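Local structure of calcium binding protein (Fasciola hepatica, 5FWZ) at residues T3-I8 / V23-K28; P18-V23 / L79-R84; R58-V63 / A92-R97; C62-G67 / G86-L91. The protein probably binds calcium ions as a full-length protein, of which this chain is the dynein light chain-like domain. All coordinates share one frame; numbering follows the deposited sequence.

Overall arrangement
Interactions 1 and 2 both use helix 17-33 and share Val23, with centres about 8 Å apart. The first ties the N-terminal loop to the helix, the second lays the same helix on strand 80-85. Interactions 3 and 4 are successive halves of the pairing between strands 60-65 and 88-94, centres about 16 Å apart, with Cys62 and Val63 in common. Both touch the bound mercury, held by Cys62 and Cys90, and both reach the second subunit. Backbone hydrogen bonds join strand 80-85 to strand 88-94, linking interaction 2 to interactions 3 and 4. Phe27 of interaction 1 packs on Ile64 and Cys90 of interaction 4, whereas interactions 1 and 3 lie on opposite sides of the chain's centre.

Interaction 1 of 4, residues T3-I8 / V23-K28; sequences TLSTDI and VTEKFK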
loop_
_atom_site.group_PDB
_atom_site.type_symbol
_atom_site.label_atom_id
_atom_site.label_comp_id
_atom_site.label_asym_id
_atom_site.label_seq_id
_atom_site.Cartn_x
_atom_site.Cartn_y
_atom_site.Cartn_z
ATOM N N THR A 3 4.236 4.121 26.406
ATOM C CA THR A 3 4.631 2.800 25.995
ATOM C C THR A 3 3.695 2.374 24.866
ATOM O O THR A 3 2.570 2.863 24.774
ATOM C CB THR A 3 4.579 1.852 27.224
ATOM O OG1 THR A 3 5.497 0.775 27.028
ATOM C CG2 THR A 3 3.167 1.299 27.504
ATOM N N LEU A 4 4.150 1.460 24.015
ATOM C CA LEU A 4 3.279 0.910 22.972
ATOM C C LEU A 4 2.139 0.076 23.577
ATOM O O LEU A 4 2.377 -0.802 24.376
ATOM C CB LEU A 4 4.096 0.093 21.980
ATOM C CG LEU A 4 3.497 -0.149 20.607
ATOM C CD1 LEU A 4 3.311 1.131 19.813
ATOM C CD2 LEU A 4 4.404 -1.104 19.861
ATOM N N SER A 5 0.900 0.370 23.213
ATOM C CA SER A 5 -0.239 -0.370 23.743
ATOM C C SER A 5 -0.211 -1.893 23.394
ATOM O O SER A 5 0.334 -2.301 22.349
ATOM C CB SER A 5 -1.516 0.300 23.254
ATOM O OG SER A 5 -2.628 -0.506 23.517
ATOM N N THR A 6 -0.795 -2.712 24.276
ATOM C CA THR A 6 -0.729 -4.183 24.178
ATOM C C THR A 6 -1.557 -4.723 23.033
ATOM O O THR A 6 -1.306 -5.835 22.561
ATOM C CB THR A 6 -1.168 -4.948 25.487
ATOM O OG1 THR A 6 -2.565 -4.724 25.823
ATOM C CG2 THR A 6 -0.290 -4.562 26.655
ATOM N N ASP A 7 -2.560 -3.960 22.602
ATOM C CA ASP A 7 -3.379 -4.382 21.459
ATOM C C ASP A 7 -2.853 -3.943 20.087
ATOM O O ASP A 7 -3.543 -4.127 19.104
ATOM C CB ASP A 7 -4.855 -3.976 21.650
ATOM C CG ASP A 7 -5.056 -2.496 21.880
ATOM O OD1 ASP A 7 -4.128 -1.694 21.657
ATOM O OD2 ASP A 7 -6.163 -2.134 22.310
ATOM N N ILE A 8 -1.645 -3.380 20.020
ATOM C CA ILE A 8 -0.950 -3.148 18.748
ATOM C C ILE A 8 0.167 -4.167 18.596
ATOM O O ILE A 8 0.926 -4.413 19.534
ATOM C CB ILE A 8 -0.313 -1.740 18.682
ATOM C CG1 ILE A 8 -1.399 -0.650 18.831
ATOM C CG2 ILE A 8 0.512 -1.563 17.392
ATOM C CD1 ILE A 8 -2.251 -0.409 17.597
ATOM N N VAL A 23 1.220 7.559 16.530
ATOM C CA VAL A 23 0.616 7.076 15.300
ATOM C C VAL A 23 -0.424 6.011 15.650
ATOM O O VAL A 23 -1.557 6.098 15.234
ATOM C CB VAL A 23 1.663 6.524 14.306
ATOM C CG1 VAL A 23 0.992 5.836 13.113
ATOM C CG2 VAL A 23 2.601 7.641 13.838
ATOM N N THR A 24 -0.057 5.043 16.463
ATOM C CA THR A 24 -0.956 3.947 16.735
ATOM C C THR A 24 -2.153 4.375 17.570
ATOM O O THR A 24 -3.264 3.880 17.352
ATOM C CB THR A 24 -0.209 2.774 17.395
ATOM O OG1 THR A 24 0.480 3.231 18.565
ATOM C CG2 THR A 24 0.785 2.188 16.409
ATOM N N GLU A 25 -1.943 5.294 18.512
ATOM C CA GLU A 25 -3.054 5.758 19.376
ATOM C C GLU A 25 -4.034 6.549 18.544
ATOM O O GLU A 25 -5.224 6.446 18.741
ATOM C CB GLU A 25 -2.569 6.573 20.609
ATOM C CG GLU A 25 -1.931 5.765 21.754
ATOM C CD GLU A 25 -2.763 4.543 22.170
ATOM O OE1 GLU A 25 -3.970 4.715 22.479
ATOM O OE2 GLU A 25 -2.229 3.400 22.155
ATOM N N LYS A 26 -3.530 7.321 17.602
ATOM C CA LYS A 26 -4.382 8.100 16.695
ATOM C C LYS A 26 -5.228 7.177 15.826
ATOM O O LYS A 26 -6.423 7.389 15.663
ATOM C CB LYS A 26 -3.512 9.055 15.827
ATOM C CG LYS A 26 -4.262 9.824 14.746
ATOM C CD LYS A 26 -5.136 10.876 15.377
ATOM C CE LYS A 26 -5.896 11.651 14.333
ATOM N NZ LYS A 26 -7.088 12.295 14.952
ATOM N N PHE A 27 -4.587 6.157 15.271
ATOM C CA PHE A 27 -5.295 5.155 14.492
ATOM C C PHE A 27 -6.419 4.489 15.280
ATOM O O PHE A 27 -7.529 4.361 14.790
ATOM C CB PHE A 27 -4.337 4.094 13.982
ATOM C CG PHE A 27 -4.986 3.103 13.073
ATOM C CD1 PHE A 27 -5.219 3.428 11.732
ATOM C CD2 PHE A 27 -5.399 1.872 13.544
ATOM C CE1 PHE A 27 -5.848 2.537 10.881
ATOM C CE2 PHE A 27 -6.034 0.972 12.694
ATOM C CZ PHE A 27 -6.263 1.308 11.370
ATOM N N LYS A 28 -6.115 4.064 16.499
ATOM C CA LYS A 28 -7.119 3.484 17.382
ATOM C C LYS A 28 -8.270 4.439 17.679
ATOM O O LYS A 28 -9.412 4.006 17.689
ATOM C CB LYS A 28 -6.484 3.006 18.683
ATOM C CG LYS A 28 -5.524 1.841 18.477
ATOM C CD LYS A 28 -5.294 1.040 19.760
ATOM C CE LYS A 28 -4.707 1.850 20.902
ATOM N NZ LYS A 28 -4.707 1.071 22.171
HETATM O O HOH W 1 0.138 3.496 24.035
HETATM O O HOH W 2 0.026 2.452 21.121
#
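Ile8 and Thr24 form the tightly packed part of this contact between the N-terminal loop and helix 17-33. CD1 of Ile8 lies 3.8 Å from CB of Thr24, and the methyls Ile8 CG2 and Thr24 CG2 are 3.9 Å apart. Threonine suits this spot because its methyl faces the isoleucine while OG1, between the backbone N and the carbonyl carbon (chi1 55°), bonds back to the helix at Gln20 O. The alkyl part of Lys28 extends the apolar patch along Ile8 CD1.

Toward solvent the contact becomes polar and wetter. A type I turn from Ser5 to Ile8 presents Asp7, whose OD1 takes NZ of Lys28 at 2.9 Å on its syn lone pair, a salt bridge. The same oxygen accepts Ser5 OG at 2.7 Å from above the carboxylate plane, which would help fix its rotation. Glu25 OE2, 3.4 Å from Lys28 NZ, completes the charge network. One water links Thr3 O to Glu25 OE2; another accepts from Ser5 N and donates to Thr24 OG1 and Glu25 OE2. Beneath this surface, Ile8 and Thr24 rest on Phe83 of strand 80-85, Leu4 and Thr24 touch Met10 of strand 8-13, and Phe27 packs on Val44 and Met48 of helix 41-56.

Interaction 2 of 4, residues P18-V23 / L79-R84; sequences PRQVEV and LSIQFR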
loop_
_atom_site.group_PDB
_atom_site.type_symbol
_atom_site.label_atom_id
_atom_site.label_comp_id
_atom_site.label_asym_id
_atom_site.label_seq_id
_atom_site.Cartn_x
_atom_site.Cartn_y
_atom_site.Cartn_z
ATOM N N PRO A 18 8.233 7.029 20.718
ATOM C CA PRO A 18 7.292 8.155 20.839
ATOM C C PRO A 18 6.414 8.344 19.603
ATOM O O PRO A 18 5.207 8.524 19.753
ATOM C CB PRO A 18 8.220 9.365 21.041
ATOM C CG PRO A 18 9.393 8.788 21.785
ATOM C CD PRO A 18 9.542 7.351 21.338
ATOM N N ARG A 19 7.009 8.275 18.408
ATOM C CA ARG A 19 6.226 8.341 17.181
ATOM C C ARG A 19 5.314 7.155 16.995
ATOM O O ARG A 19 4.148 7.329 16.653
ATOM C CB ARG A 19 7.101 8.517 15.967
ATOM C CG ARG A 19 7.739 9.886 15.940
ATOM C CD ARG A 19 8.196 10.244 14.534
ATOM N NE ARG A 19 8.560 11.658 14.411
ATOM C CZ ARG A 19 8.986 12.242 13.286
ATOM N NH1 ARG A 19 9.146 11.537 12.173
ATOM N NH2 ARG A 19 9.250 13.544 13.279
ATOM N N GLN A 20 5.822 5.961 17.254
ATOM C CA GLN A 20 4.969 4.758 17.217
ATOM C C GLN A 20 3.718 4.889 18.077
ATOM O O GLN A 20 2.640 4.581 17.625
ATOM C CB GLN A 20 5.721 3.532 17.672
ATOM C CG GLN A 20 6.688 3.015 16.661
ATOM C CD GLN A 20 7.577 1.974 17.297
ATOM O OE1 GLN A 20 7.084 1.032 17.912
ATOM N NE2 GLN A 20 8.884 2.165 17.204
ATOM N N VAL A 21 3.887 5.353 19.299
ATOM C CA VAL A 21 2.766 5.614 20.197
ATOM C C VAL A 21 1.774 6.641 19.640
ATOM O O VAL A 21 0.589 6.379 19.637
ATOM C CB VAL A 21 3.239 6.051 21.613
ATOM C CG1 VAL A 21 2.049 6.479 22.492
ATOM C CG2 VAL A 21 4.021 4.929 22.317
ATOM N N GLU A 22 2.236 7.788 19.155
ATOM C CA GLU A 22 1.282 8.790 18.621
ATOM C C GLU A 22 0.502 8.251 17.421
ATOM O O GLU A 22 -0.718 8.473 17.285
ATOM C CB GLU A 22 1.932 10.104 18.169
ATOM C CG GLU A 22 3.282 10.440 18.724
ATOM C CD GLU A 22 3.696 11.847 18.380
ATOM O OE1 GLU A 22 3.158 12.762 19.049
ATOM O OE2 GLU A 22 4.517 12.035 17.427
ATOM N N VAL A 23 1.220 7.559 16.530
ATOM C CA VAL A 23 0.616 7.076 15.300
ATOM C C VAL A 23 -0.424 6.011 15.650
ATOM O O VAL A 23 -1.557 6.098 15.234
ATOM C CB VAL A 23 1.663 6.524 14.306
ATOM C CG1 VAL A 23 0.992 5.836 13.113
ATOM C CG2 VAL A 23 2.601 7.641 13.838
ATOM N N LEU A 79 10.999 7.264 6.013
ATOM C CA LEU A 79 10.176 7.162 7.244
ATOM C C LEU A 79 9.013 6.167 7.028
ATOM O O LEU A 79 8.241 6.363 6.083
ATOM C CB LEU A 79 9.603 8.533 7.595
ATOM C CG LEU A 79 10.608 9.646 7.977
ATOM C CD1 LEU A 79 11.056 10.544 6.825
ATOM C CD2 LEU A 79 10.022 10.531 9.070
ATOM N N SER A 80 8.912 5.100 7.850
ATOM C CA SER A 80 7.923 4.040 7.623
ATOM C C SER A 80 7.407 3.385 8.879
ATOM O O SER A 80 8.114 3.270 9.861
ATOM C CB SER A 80 8.474 2.929 6.697
ATOM O OG SER A 80 9.741 2.450 7.133
ATOM N N ILE A 81 6.169 2.920 8.817
ATOM C CA ILE A 81 5.575 2.230 9.937
ATOM C C ILE A 81 4.531 1.237 9.467
ATOM O O ILE A 81 3.709 1.560 8.609
ATOM C CB ILE A 81 5.006 3.222 10.993
ATOM C CG1 ILE A 81 4.540 2.476 12.250
ATOM C CG2 ILE A 81 3.876 4.048 10.446
ATOM C CD1 ILE A 81 4.183 3.392 13.415
ATOM N N GLN A 82 4.559 0.036 10.052
ATOM C CA GLN A 82 3.614 -1.030 9.719
ATOM C C GLN A 82 3.177 -1.732 10.978
ATOM O O GLN A 82 4.038 -2.229 11.680
ATOM C CB GLN A 82 4.285 -2.072 8.833
ATOM C CG GLN A 82 4.740 -1.563 7.476
ATOM C CD GLN A 82 5.634 -2.585 6.762
ATOM O OE1 GLN A 82 5.256 -3.718 6.530
ATOM N NE2 GLN A 82 6.831 -2.176 6.458
ATOM N N PHE A 83 1.867 -1.804 11.237
ATOM C CA PHE A 83 1.363 -2.442 12.431
ATOM C C PHE A 83 -0.037 -2.983 12.293
ATOM O O PHE A 83 -0.746 -2.705 11.339
ATOM C CB PHE A 83 1.410 -1.454 13.596
ATOM C CG PHE A 83 0.501 -0.268 13.425
ATOM C CD1 PHE A 83 0.919 0.845 12.688
ATOM C CD2 PHE A 83 -0.788 -0.282 13.951
ATOM C CE1 PHE A 83 0.091 1.941 12.543
ATOM C CE2 PHE A 83 -1.637 0.805 13.784
ATOM C CZ PHE A 83 -1.201 1.917 13.062
ATOM N N ARG A 84 -0.439 -3.772 13.269
ATOM C CA ARG A 84 -1.738 -4.414 13.259
ATOM C C ARG A 84 -2.486 -3.987 14.496
ATOM O O ARG A 84 -1.924 -3.987 15.585
ATOM C CB ARG A 84 -1.589 -5.930 13.223
ATOM C CG ARG A 84 -2.906 -6.644 12.944
ATOM C CD ARG A 84 -2.735 -8.160 12.915
ATOM N NE ARG A 84 -2.157 -8.629 14.170
ATOM C CZ ARG A 84 -2.795 -8.693 15.360
ATOM N NH1 ARG A 84 -4.101 -8.349 15.508
ATOM N NH2 ARG A 84 -2.108 -9.104 16.441
#
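Gln20 and Val23 of helix 18-23 lie over Ile81 and Phe83 of strand 80-84, with the segment axes 10.4 Å apart at closest approach and crossing at -55°. This is the helix-on-sheet packing of the dynein light chain fold, in which helices cover an antiparallel sheet. The backbones come no nearer than the side chains between them allow: the closest alpha carbons, those of Gln20 and Ile81, are 7.7 Å apart, and no hydrogen bond joins the two segments. Alternation along the strand turns Ile81 and Phe83 toward the helix, and Leu79, just before the strand, points the same way.

Ile81 is central. With CG1 anti to the backbone N (chi1 -173°) and the chain extended beyond it, CD1 reaches the helix, meeting Val23 CG1 tip to tip at 4.0 Å and resting 4.1 Å from Gln20 CA. A branched, wholly apolar chain fits such a buried place. Val23 CG1 also meets Phe83, 4.0 Å from CE1 in an oblique approach, so a single methyl bridges two strand residues; the Val23 side chain also touches Met52 and Tyr56 of helix 41-56. The Phe83 ring also meets Phe27 edge-to-face. Gln20 can be buried here because its apolar CG borders Ile81 while its amide nitrogen bonds to Met15 O.

At the more open end of the contact, Arg19 extends its chain from CG to NE past the apolar core. Its guanidinium meets the leucine there edge-on: Leu79 CD2 lies in the guanidinium plane, 3.4 Å from Arg19 NH1.

Interaction 3 of 4, residues R58-V63 / A92-R97; sequences RVWQCV and AWRTPR. With HG (mercury (II) ion), chain B.
Val59 and Thr95 begin a run of backbone hydrogen bonds that joins these antiparallel segments. Val59 N gives to Thr95 O at 2.7 Å, and Thr95 N gives back to Val59 O at 2.6 Å. Further along, Gln61 and Trp93 are a hydrogen-bonded pair, tight from Gln61 N to Trp93 O (2.9 Å) and longer from Trp93 N to Gln61 O (3.3 Å). Trp60 with Arg94 and Cys62 with Ala92 are the non-hydrogen-bonded pairs.

Contacts over ring faces reinforce the pairing on both sides of the sheet. On the side of Trp60 and Cys62, Arg94 CB sits 3.7 Å from the centroid of the Trp60 six-membered ring, 9° off its normal, a CH-pi contact. Arginine suits this edge: its methylenes cover the indole while NH2 bonds to Tyr56 O. On the other side, Gln61 CG, an apolar methylene, lies over the Trp93 five-membered ring, 3.5 Å from its centroid and 22° off the normal.

Apolar packing fills in the rest: Val63 CG2 touches Trp93 CH2 at 4.0 Å, and small Ala92 fits beside the Trp60 ring. Gln61 and Trp93 also pack against the second subunit. The whole is an antiparallel strand pair of the dynein light chain sheet, whose edge strand 60-65 is paired on its far side by the other subunit and brings Cys62 to the mercury site.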
loop_
_atom_site.group_PDB
_atom_site.type_symbol
_atom_site.label_atom_id
_atom_site.label_comp_id
_atom_site.label_asym_id
_atom_site.label_seq_id
_atom_site.Cartn_x
_atom_site.Cartn_y
_atom_site.Cartn_z
ATOM N N ARG A 58 5.210 16.225 4.775
ATOM C CA ARG A 58 4.637 15.572 3.614
ATOM C C ARG A 58 5.743 14.803 2.887
ATOM O O ARG A 58 6.921 15.028 3.168
ATOM C CB ARG A 58 3.943 16.613 2.735
ATOM C CG ARG A 58 2.759 17.300 3.452
ATOM C CD ARG A 58 2.432 18.680 2.887
ATOM N NE ARG A 58 3.590 19.579 2.974
ATOM C CZ ARG A 58 3.689 20.794 2.418
ATOM N NH1 ARG A 58 2.682 21.328 1.719
ATOM N NH2 ARG A 58 4.822 21.489 2.568
ATOM N N VAL A 59 5.414 13.829 2.030
ATOM C CA VAL A 59 4.059 13.380 1.714
ATOM C C VAL A 59 3.839 11.942 2.215
ATOM O O VAL A 59 4.578 11.021 1.828
ATOM C CB VAL A 59 3.849 13.400 0.186
ATOM C CG1 VAL A 59 2.422 13.006 -0.169
ATOM C CG2 VAL A 59 4.188 14.777 -0.390
ATOM N N TRP A 60 2.814 11.739 3.035
ATOM C CA TRP A 60 2.484 10.387 3.522
ATOM C C TRP A 60 1.503 9.628 2.625
ATOM O O TRP A 60 0.627 10.221 1.992
ATOM C CB TRP A 60 1.955 10.425 4.963
ATOM C CG TRP A 60 3.029 10.773 5.917
ATOM C CD1 TRP A 60 3.404 12.018 6.292
ATOM C CD2 TRP A 60 3.911 9.872 6.574
ATOM N NE1 TRP A 60 4.463 11.963 7.140
ATOM C CE2 TRP A 60 4.792 10.655 7.351
ATOM C CE3 TRP A 60 4.020 8.479 6.615
ATOM C CZ2 TRP A 60 5.792 10.094 8.164
ATOM C CZ3 TRP A 60 5.022 7.904 7.413
ATOM C CH2 TRP A 60 5.896 8.716 8.177
ATOM N N GLN A 61 1.682 8.313 2.584
ATOM C CA GLN A 61 0.658 7.395 2.076
ATOM C C GLN A 61 0.222 6.455 3.158
ATOM O O GLN A 61 0.996 6.153 4.039
ATOM C CB GLN A 61 1.111 6.596 0.867
ATOM C CG GLN A 61 2.561 6.211 0.811
ATOM C CD GLN A 61 3.431 7.244 0.119
ATOM O OE1 GLN A 61 4.404 7.733 0.688
ATOM N NE2 GLN A 61 3.099 7.561 -1.126
ATOM N N CYS A 62 -1.039 6.046 3.108
ATOM C CA CYS A 62 -1.658 5.208 4.146
ATOM C C CYS A 62 -2.409 4.095 3.475
ATOM O O CYS A 62 -3.313 4.362 2.709
ATOM C CB CYS A 62 -2.685 5.973 5.015
ATOM S SG CYS A 62 -3.527 4.870 6.233
ATOM N N VAL A 63 -2.094 2.859 3.802
ATOM C CA VAL A 63 -2.865 1.734 3.305
ATOM C C VAL A 63 -3.382 0.975 4.494
ATOM O O VAL A 63 -2.594 0.576 5.347
ATOM C CB VAL A 63 -1.995 0.771 2.449
ATOM C CG1 VAL A 63 -2.835 -0.398 1.895
ATOM C CG2 VAL A 63 -1.301 1.537 1.343
ATOM N N ALA A 92 2.104 2.868 6.463
ATOM C CA ALA A 92 2.272 4.257 6.206
ATOM C C ALA A 92 3.748 4.545 6.007
ATOM O O ALA A 92 4.609 4.047 6.759
ATOM C CB ALA A 92 1.670 5.093 7.332
ATOM N N TRP A 93 4.038 5.330 4.974
ATOM C CA TRP A 93 5.386 5.767 4.705
ATOM C C TRP A 93 5.400 7.095 3.954
ATOM O O TRP A 93 4.412 7.507 3.338
ATOM C CB TRP A 93 6.180 4.680 3.969
ATOM C CG TRP A 93 5.712 4.378 2.579
ATOM C CD1 TRP A 93 6.270 4.831 1.414
ATOM C CD2 TRP A 93 4.587 3.576 2.198
ATOM N NE1 TRP A 93 5.555 4.377 0.338
ATOM C CE2 TRP A 93 4.523 3.598 0.781
ATOM C CE3 TRP A 93 3.619 2.865 2.908
ATOM C CZ2 TRP A 93 3.530 2.912 0.055
ATOM C CZ3 TRP A 93 2.610 2.200 2.201
ATOM C CH2 TRP A 93 2.582 2.218 0.783
ATOM N N ARG A 94 6.527 7.778 4.063
ATOM C CA ARG A 94 6.645 9.146 3.603
ATOM C C ARG A 94 7.461 9.194 2.323
ATOM O O ARG A 94 8.527 8.583 2.255
ATOM C CB ARG A 94 7.314 9.991 4.673
ATOM C CG ARG A 94 7.062 11.478 4.469
ATOM C CD ARG A 94 8.343 12.272 4.488
ATOM N NE ARG A 94 8.363 13.247 5.548
ATOM C CZ ARG A 94 9.448 13.920 5.933
ATOM N NH1 ARG A 94 10.633 13.721 5.369
ATOM N NH2 ARG A 94 9.337 14.806 6.904
ATOM N N THR A 95 6.916 9.883 1.318
ATOM C CA THR A 95 7.572 10.154 0.035
ATOM C C THR A 95 7.823 11.676 -0.184
ATOM O O THR A 95 7.088 12.510 0.392
ATOM C CB THR A 95 6.694 9.643 -1.120
ATOM O OG1 THR A 95 5.346 10.041 -0.917
ATOM C CG2 THR A 95 6.719 8.144 -1.189
ATOM N N PRO A 96 8.810 12.034 -1.056
ATOM C CA PRO A 96 9.235 13.439 -1.291
ATOM C C PRO A 96 8.160 14.409 -1.769
ATOM O O PRO A 96 7.236 13.996 -2.456
ATOM C CB PRO A 96 10.322 13.324 -2.381
ATOM C CG PRO A 96 10.766 11.906 -2.354
ATOM C CD PRO A 96 9.573 11.104 -1.918
ATOM N N ARG A 97 8.345 15.686 -1.402
ATOM C CA ARG A 97 7.520 16.881 -1.753
ATOM C C ARG A 97 6.527 17.279 -0.660
ATOM O O ARG A 97 6.529 18.421 -0.184
ATOM C CB ARG A 97 6.807 16.776 -3.106
ATOM C CG ARG A 97 7.741 16.507 -4.275
ATOM C CD ARG A 97 7.090 16.925 -5.580
ATOM N NE ARG A 97 7.414 18.318 -5.837
ATOM C CZ ARG A 97 8.604 18.754 -6.257
ATOM N NH1 ARG A 97 9.610 17.906 -6.500
ATOM N NH2 ARG A 97 8.793 20.055 -6.443
HETATM HG HG HG B . -1.968 4.363 7.944
#

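Interaction 4 of 4, residues C62-G67 / G86-L91; sequences CVILTG and GRHICL. With HG (mercury (II) ion), chain B.
Cys62 and Cys90 form the mercury site of this derivative, spanning two neighbouring antiparallel strands of the dynein light chain sheet. The ion is bound by Cys62 SG at 2.4 Å and Cys90 SG at 2.5 Å; thiolate sulfurs are soft ligands and suit the soft mercury(II) ion of this heavy-atom derivative. Both sulfurs are anti to their backbone N (chi1 176° for Cys62), which carries them off the sheet toward a shared ion; Cys90 has two conformers, so its details are less certain.

Around the site the strands are zipped by paired backbone bonds. Val63 and Leu91 exchange two, Val63 N to Leu91 O and Leu91 N to Val63 O (2.7 Å), and Leu65 and Ile89 exchange two more, the return from Ile89 N to Leu65 O being 2.8 Å. Beta-branched and leucine side chains suit these buried pairs: on the side away from the metal Leu65 CG packs on Ile89 CB at 4.0 Å, while its CD2 reaches Leu91 CD1 at 3.9 Å. On the metal side Ile64 CG2 lies against His88 CB. Near the strand ends Thr66 runs alongside His88, its CG2 3.8 Å from CD2 of the ring; the imidazole is held by Asp38, and Thr66 OG1 bonds to Ser68 N of the second subunit.

Helix 41-56 covers Cys62 and Ile64, Phe27 of helix 17-33 reaches Ile64 and Cys90, strand 80-85 flanks strand 88-94, and a strand of the second subunit pairs along 62-65.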
loop_
_atom_site.group_PDB
_atom_site.type_symbol
_atom_site.label_atom_id
_atom_site.label_comp_id
_atom_site.label_asym_id
_atom_site.label_seq_id
_atom_site.Cartn_x
_atom_site.Cartn_y
_atom_site.Cartn_z
ATOM N N CYS A 62 -1.039 6.046 3.108
ATOM C CA CYS A 62 -1.658 5.208 4.146
ATOM C C CYS A 62 -2.409 4.095 3.475
ATOM O O CYS A 62 -3.313 4.362 2.709
ATOM C CB CYS A 62 -2.685 5.973 5.015
ATOM S SG CYS A 62 -3.527 4.870 6.233
ATOM N N VAL A 63 -2.094 2.859 3.802
ATOM C CA VAL A 63 -2.865 1.734 3.305
ATOM C C VAL A 63 -3.382 0.975 4.494
ATOM O O VAL A 63 -2.594 0.576 5.347
ATOM C CB VAL A 63 -1.995 0.771 2.449
ATOM C CG1 VAL A 63 -2.835 -0.398 1.895
ATOM C CG2 VAL A 63 -1.301 1.537 1.343
ATOM N N ILE A 64 -4.691 0.760 4.545
ATOM C CA ILE A 64 -5.285 -0.093 5.558
ATOM C C ILE A 64 -5.731 -1.352 4.858
ATOM O O ILE A 64 -6.232 -1.283 3.754
ATOM C CB ILE A 64 -6.467 0.571 6.281
ATOM C CG1 ILE A 64 -5.997 1.871 6.947
ATOM C CG2 ILE A 64 -7.089 -0.385 7.295
ATOM C CD1 ILE A 64 -7.118 2.788 7.350
ATOM N N LEU A 65 -5.532 -2.504 5.480
ATOM C CA LEU A 65 -5.856 -3.743 4.815
ATOM C C LEU A 65 -6.177 -4.852 5.796
ATOM O O LEU A 65 -5.858 -4.765 6.963
ATOM C CB LEU A 65 -4.707 -4.152 3.863
ATOM C CG LEU A 65 -3.397 -4.676 4.457
ATOM C CD1 LEU A 65 -3.353 -6.192 4.436
ATOM C CD2 LEU A 65 -2.191 -4.166 3.703
ATOM N N THR A 66 -6.853 -5.870 5.296
ATOM C CA THR A 66 -7.059 -7.115 6.016
ATOM C C THR A 66 -6.376 -8.186 5.182
ATOM O O THR A 66 -6.149 -8.010 3.994
ATOM C CB THR A 66 -8.557 -7.432 6.189
ATOM O OG1 THR A 66 -9.137 -7.787 4.929
ATOM C CG2 THR A 66 -9.288 -6.230 6.747
ATOM N N GLY A 67 -6.039 -9.288 5.802
ATOM C CA GLY A 67 -5.312 -10.336 5.116
ATOM C C GLY A 67 -3.836 -10.095 5.163
ATOM O O GLY A 67 -3.344 -9.390 6.031
ATOM N N GLY A 86 -6.131 -5.314 15.838
ATOM C CA GLY A 86 -7.247 -6.214 15.607
ATOM C C GLY A 86 -7.102 -6.819 14.227
ATOM O O GLY A 86 -6.040 -7.335 13.902
ATOM N N ARG A 87 -8.158 -6.714 13.418
ATOM C CA ARG A 87 -8.187 -7.239 12.034
ATOM C C ARG A 87 -7.473 -6.394 10.996
ATOM O O ARG A 87 -7.262 -6.862 9.890
ATOM C CB ARG A 87 -9.632 -7.354 11.516
ATOM C CG ARG A 87 -10.458 -8.456 12.136
ATOM C CD ARG A 87 -11.866 -8.486 11.551
ATOM N NE ARG A 87 -12.581 -7.196 11.689
ATOM C CZ ARG A 87 -12.975 -6.401 10.688
ATOM N NH1 ARG A 87 -12.749 -6.710 9.409
ATOM N NH2 ARG A 87 -13.625 -5.271 10.969
ATOM N N HIS A 88 -7.169 -5.146 11.321
ATOM C CA HIS A 88 -6.655 -4.209 10.340
ATOM C C HIS A 88 -5.143 -4.034 10.455
ATOM O O HIS A 88 -4.618 -3.807 11.542
ATOM C CB HIS A 88 -7.372 -2.872 10.486
ATOM C CG HIS A 88 -8.849 -2.967 10.250
ATOM N ND1 HIS A 88 -9.777 -2.841 11.264
ATOM C CD2 HIS A 88 -9.554 -3.215 9.120
ATOM C CE1 HIS A 88 -10.990 -2.981 10.761
ATOM N NE2 HIS A 88 -10.881 -3.216 9.466
ATOM N N ILE A 89 -4.468 -4.187 9.322
ATOM C CA ILE A 89 -3.087 -3.832 9.169
ATOM C C ILE A 89 -3.046 -2.416 8.602
ATOM O O ILE A 89 -3.815 -2.055 7.721
ATOM C CB ILE A 89 -2.319 -4.833 8.259
ATOM C CG1 ILE A 89 -2.204 -6.200 8.959
ATOM C CG2 ILE A 89 -0.950 -4.271 7.842
ATOM C CD1 ILE A 89 -1.669 -7.340 8.092
ATOM N N CYS A 90 -2.107 -1.636 9.089
ATOM C CA CYS A 90 -1.957 -0.252 8.695
ATOM C C CYS A 90 -0.545 -0.022 8.207
ATOM O O CYS A 90 0.402 -0.319 8.923
ATOM C CB CYS A 90 -2.227 0.644 9.889
ATOM S SG CYS A 90 -2.236 2.377 9.450
ATOM N N LEU A 91 -0.401 0.482 6.989
ATOM C CA LEU A 91 0.901 0.783 6.413
ATOM C C LEU A 91 0.958 2.289 6.179
ATOM O O LEU A 91 -0.017 2.924 5.781
ATOM C CB LEU A 91 1.102 0.051 5.101
ATOM C CG LEU A 91 0.730 -1.431 5.054
ATOM C CD1 LEU A 91 0.987 -1.964 3.656
ATOM C CD2 LEU A 91 1.509 -2.264 6.064
HETATM HG HG HG B . -1.968 4.363 7.944
#